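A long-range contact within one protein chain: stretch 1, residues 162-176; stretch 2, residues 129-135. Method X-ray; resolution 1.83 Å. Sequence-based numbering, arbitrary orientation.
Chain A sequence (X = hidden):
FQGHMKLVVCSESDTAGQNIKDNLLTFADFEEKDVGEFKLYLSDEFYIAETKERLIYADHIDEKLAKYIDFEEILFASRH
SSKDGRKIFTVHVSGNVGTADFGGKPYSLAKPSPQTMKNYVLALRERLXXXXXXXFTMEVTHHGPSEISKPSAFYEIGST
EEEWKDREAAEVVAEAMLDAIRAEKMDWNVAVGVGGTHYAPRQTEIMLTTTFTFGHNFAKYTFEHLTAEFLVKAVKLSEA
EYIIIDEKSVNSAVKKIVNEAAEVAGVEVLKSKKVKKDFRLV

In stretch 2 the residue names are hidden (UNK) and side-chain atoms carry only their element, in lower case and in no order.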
# COMPACT_ATOMS: atom_id res chain seq x y z
N GLU A 162 -11.26 18.78 1.00
CA GLU A 162 -11.16 19.42 -0.31
C GLU A 162 -10.69 18.41 -1.35
O GLU A 162 -11.21 18.35 -2.46
CB GLU A 162 -10.18 20.59 -0.26
CG GLU A 162 -10.82 21.90 0.18
CD GLU A 162 -11.95 22.32 -0.74
OE1 GLU A 162 -11.72 22.37 -1.98
OE2 GLU A 162 -13.06 22.60 -0.24
N GLU A 163 -9.71 17.60 -0.97
CA GLU A 163 -9.17 16.59 -1.87
C GLU A 163 -10.04 15.34 -1.93
O GLU A 163 -10.15 14.71 -2.98
CB GLU A 163 -7.74 16.22 -1.45
CG GLU A 163 -6.73 17.35 -1.55
CD GLU A 163 -6.96 18.45 -0.52
OE1 GLU A 163 -7.03 18.12 0.68
OE2 GLU A 163 -7.06 19.63 -0.92
N TRP A 164 -10.65 14.97 -0.81
CA TRP A 164 -11.49 13.78 -0.78
C TRP A 164 -12.69 13.91 -1.72
O TRP A 164 -13.15 12.92 -2.29
CB TRP A 164 -11.99 13.49 0.64
CG TRP A 164 -10.92 13.49 1.70
CD1 TRP A 164 -9.58 13.25 1.53
CD2 TRP A 164 -11.10 13.75 3.09
NE1 TRP A 164 -8.92 13.33 2.73
CE2 TRP A 164 -9.83 13.64 3.71
CE3 TRP A 164 -12.22 14.06 3.88
CZ2 TRP A 164 -9.65 13.83 5.08
CZ3 TRP A 164 -12.04 14.25 5.25
CH2 TRP A 164 -10.76 14.14 5.83
N LYS A 165 -13.19 15.12 -1.88
CA LYS A 165 -14.34 15.36 -2.74
C LYS A 165 -13.93 15.64 -4.19
O LYS A 165 -14.79 15.80 -5.06
CB LYS A 165 -15.16 16.54 -2.21
CG LYS A 165 -15.73 16.32 -0.82
CD LYS A 165 -16.59 17.50 -0.39
CE LYS A 165 -17.24 17.26 0.96
NZ LYS A 165 -18.05 16.01 0.97
N ASP A 166 -12.62 15.69 -4.44
CA ASP A 166 -12.10 15.97 -5.77
C ASP A 166 -12.46 14.82 -6.72
O ASP A 166 -11.88 13.74 -6.64
CB ASP A 166 -10.58 16.14 -5.71
CG ASP A 166 -10.01 16.76 -6.97
OD1 ASP A 166 -10.40 16.35 -8.07
OD2 ASP A 166 -9.15 17.67 -6.86
N ARG A 167 -13.41 15.08 -7.62
CA ARG A 167 -13.86 14.08 -8.58
C ARG A 167 -12.77 13.58 -9.52
O ARG A 167 -12.63 12.38 -9.73
CB ARG A 167 -15.01 14.64 -9.42
CG ARG A 167 -16.35 13.93 -9.23
CD ARG A 167 -16.89 14.11 -7.82
NE ARG A 167 -18.28 13.68 -7.71
CZ ARG A 167 -19.00 13.71 -6.59
NH1 ARG A 167 -18.45 14.13 -5.46
NH2 ARG A 167 -20.26 13.31 -6.60
N GLU A 168 -12.00 14.50 -10.09
CA GLU A 168 -10.95 14.11 -11.01
C GLU A 168 -9.80 13.38 -10.34
O GLU A 168 -9.19 12.50 -10.94
CB GLU A 168 -10.41 15.33 -11.76
CG GLU A 168 -9.27 14.98 -12.69
CD GLU A 168 -9.00 16.05 -13.72
OE1 GLU A 168 -9.14 17.25 -13.38
OE2 GLU A 168 -8.64 15.69 -14.85
N ALA A 169 -9.49 13.76 -9.10
CA ALA A 169 -8.41 13.09 -8.38
C ALA A 169 -8.79 11.62 -8.24
O ALA A 169 -7.96 10.73 -8.43
CB ALA A 169 -8.22 13.73 -7.00
N ALA A 170 -10.06 11.37 -7.91
CA ALA A 170 -10.56 10.00 -7.74
C ALA A 170 -10.56 9.25 -9.07
O ALA A 170 -10.35 8.04 -9.10
CB ALA A 170 -11.96 10.02 -7.16
N GLU A 171 -10.80 9.99 -10.15
CA GLU A 171 -10.84 9.40 -11.48
C GLU A 171 -9.43 8.99 -11.91
O GLU A 171 -9.24 7.96 -12.56
CB GLU A 171 -11.44 10.43 -12.46
CG GLU A 171 -11.92 9.87 -13.79
CD GLU A 171 -10.78 9.49 -14.71
OE1 GLU A 171 -9.76 10.22 -14.72
OE2 GLU A 171 -10.90 8.47 -15.42
N VAL A 172 -8.44 9.80 -11.53
CA VAL A 172 -7.06 9.49 -11.86
C VAL A 172 -6.62 8.25 -11.09
O VAL A 172 -5.95 7.38 -11.64
CB VAL A 172 -6.12 10.68 -11.53
CG1 VAL A 172 -4.67 10.26 -11.63
CG2 VAL A 172 -6.39 11.83 -12.50
N VAL A 173 -7.01 8.17 -9.82
CA VAL A 173 -6.66 7.01 -9.00
C VAL A 173 -7.32 5.76 -9.57
O VAL A 173 -6.69 4.70 -9.65
CB VAL A 173 -7.14 7.19 -7.54
CG1 VAL A 173 -7.07 5.84 -6.80
CG2 VAL A 173 -6.27 8.22 -6.84
N ALA A 174 -8.58 5.88 -9.96
CA ALA A 174 -9.32 4.75 -10.51
C ALA A 174 -8.64 4.22 -11.77
O ALA A 174 -8.53 3.01 -11.96
CB ALA A 174 -10.76 5.15 -10.82
N GLU A 175 -8.19 5.13 -12.64
CA GLU A 175 -7.52 4.71 -13.87
C GLU A 175 -6.21 4.01 -13.56
O GLU A 175 -5.88 3.00 -14.19
CB GLU A 175 -7.24 5.92 -14.77
CG GLU A 175 -8.44 6.38 -15.60
CD GLU A 175 -8.06 7.45 -16.60
OE1 GLU A 175 -6.98 7.33 -17.22
OE2 GLU A 175 -8.85 8.40 -16.79
N ALA A 176 -5.46 4.55 -12.60
CA ALA A 176 -4.19 3.94 -12.23
C ALA A 176 -4.44 2.56 -11.66
O ALA A 176 -3.69 1.62 -11.93
CB ALA A 176 -3.45 4.83 -11.23
N UNK A 129 0.53 14.59 -14.33
CA UNK A 129 0.46 15.94 -14.87
C UNK A 129 -0.95 16.44 -15.14
O UNK A 129 -1.15 17.61 -15.46
o UNK A 129 3.51 15.20 -16.51
o UNK A 129 3.27 16.67 -14.90
c UNK A 129 1.32 16.06 -16.12
c UNK A 129 2.81 15.97 -15.82
N UNK A 130 -1.93 15.55 -15.02
CA UNK A 130 -3.32 15.93 -15.23
C UNK A 130 -3.80 16.73 -14.02
O UNK A 130 -4.73 17.53 -14.12
n UNK A 130 -6.53 13.41 -16.46
c UNK A 130 -7.52 12.58 -16.16
c UNK A 130 -4.21 14.70 -15.41
n UNK A 130 -7.36 11.27 -16.29
n UNK A 130 -8.68 13.07 -15.73
c UNK A 130 -5.21 12.99 -16.93
c UNK A 130 -4.20 14.11 -16.82
N UNK A 131 -3.15 16.49 -12.88
CA UNK A 131 -3.46 17.18 -11.63
C UNK A 131 -2.16 17.77 -11.10
O UNK A 131 -1.60 17.29 -10.11
c UNK A 131 -6.78 17.05 -9.50
c UNK A 131 -4.05 16.20 -10.61
c UNK A 131 -6.50 16.64 -10.95
n UNK A 131 -7.79 18.12 -9.39
c UNK A 131 -5.39 15.61 -11.02
N UNK A 132 -1.65 18.82 -11.77
CA UNK A 132 -0.40 19.50 -11.41
C UNK A 132 -0.26 19.92 -9.95
O UNK A 132 0.85 19.95 -9.42
c UNK A 132 -2.29 19.49 -12.91
c UNK A 132 -0.39 20.70 -12.36
c UNK A 132 -1.13 20.20 -13.55
N UNK A 133 -1.37 20.25 -9.30
CA UNK A 133 -1.33 20.69 -7.91
C UNK A 133 -1.12 19.53 -6.95
O UNK A 133 -0.91 19.73 -5.75
c UNK A 133 -4.54 20.15 -8.57
o UNK A 133 -5.78 19.99 -8.53
c UNK A 133 -2.61 21.45 -7.53
c UNK A 133 -3.83 20.56 -7.30
o UNK A 133 -3.87 19.96 -9.61
N UNK A 134 -1.19 18.31 -7.47
CA UNK A 134 -1.01 17.11 -6.65
C UNK A 134 0.38 16.52 -6.77
O UNK A 134 1.06 16.66 -7.79
c UNK A 134 -3.70 15.26 -5.32
c UNK A 134 -4.92 15.37 -4.66
c UNK A 134 -2.03 16.03 -7.02
c UNK A 134 -5.80 16.40 -5.00
c UNK A 134 -3.34 16.16 -6.32
c UNK A 134 -5.45 17.30 -6.00
c UNK A 134 -4.23 17.18 -6.66
N UNK A 135 0.81 15.85 -5.71
CA UNK A 135 2.11 15.22 -5.69
C UNK A 135 1.94 13.79 -5.20
O UNK A 135 1.04 13.50 -4.42
o UNK A 135 5.92 15.77 -2.85
c UNK A 135 4.47 15.48 -4.71
c UNK A 135 3.04 15.99 -4.75
o UNK A 135 5.48 17.54 -4.07
c UNK A 135 5.35 16.33 -3.81
O HOH W 1 -5.54 9.69 -17.50
O HOH W 2 -9.89 18.87 -11.14

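Position 129 has four side-chain atoms: two carbons, the second carrying two oxygens. This is a short carboxylate, an aspartate. Asp129 does not reach stretch 1.

Position 130 has seven side-chain atoms: three carbons, a nitrogen, then a carbon carrying two more nitrogens. The planar end lies among three carboxylates of the helix, those of Glu168, Glu171 and Glu175. Such a guanidinium belongs to arginine. Arg130 NH2 donates to Glu168 OE2 at 2.8 Å and to Glu171 OE1 at 3.2 Å. Arg130 NH1 donates to Glu171 OE1 at 3.1 Å and to Glu175 OE2 at 3.3 Å. These bonds form salt bridges near the plane of the group. Val172 covers one face, with its CG2 3.9 Å from Arg130 CZ. A water accepts from Arg130 NH1 at 2.7 Å and donates to Glu175 OE1 at 2.8 Å.

Position 131 has four carbons in a row ending in a nitrogen. That nitrogen meets the carboxylate of Asp166. The residue is a lysine. Lys131 NZ donates to Asp166 OD2 at 2.9 Å, within a salt bridge, and makes a weak bond to Asp166 OD1 at 3.4 Å. A second water accepts from Lys131 NZ at 2.8 Å and donates to Glu168 OE1 at 2.9 Å.

Position 132 has three carbons closing a ring onto the backbone nitrogen, so it is a proline. Pro132 lies out of reach of stretch 1.

Position 133 has three carbons, the third carrying two oxygens. Its carboxylate lies near that of Asp166. The residue is a glutamate. Glu133 OE2 lies 4.4 Å from Asp166 OD2. Glu133 OE2 accepts from Lys131 NZ at 2.9 Å, so the lysine sits between two acids and offsets their like charges.

Position 134 has one carbon followed by a six-carbon ring without oxygen. The ring packs near Glu163, Asp166 and Ala169. It is a phenylalanine. Phe134 CZ is 3.7 Å from Glu163 CG and 4.1 Å from Ala169 CB.

Position 135 has three carbons, the third carrying two oxygens, a glutamate. Glu135 makes no contact here.

The contact joins charge pairing to apolar packing. A type I turn from Lys131 to Phe134 is closed by Phe134 N to Lys131 O at 2.9 Å. Both end residues reach the start of the helix. There Asp166 has two roles: its OD1 caps the helix by accepting from Ala169 N at 2.9 Å, and its carboxylate binds Lys131. Along the helix, Arg130 gathers Glu168, Glu171 and Glu175. The two stretches together bury 444 Å².

Stretch 2 129-135: DRKPEFE
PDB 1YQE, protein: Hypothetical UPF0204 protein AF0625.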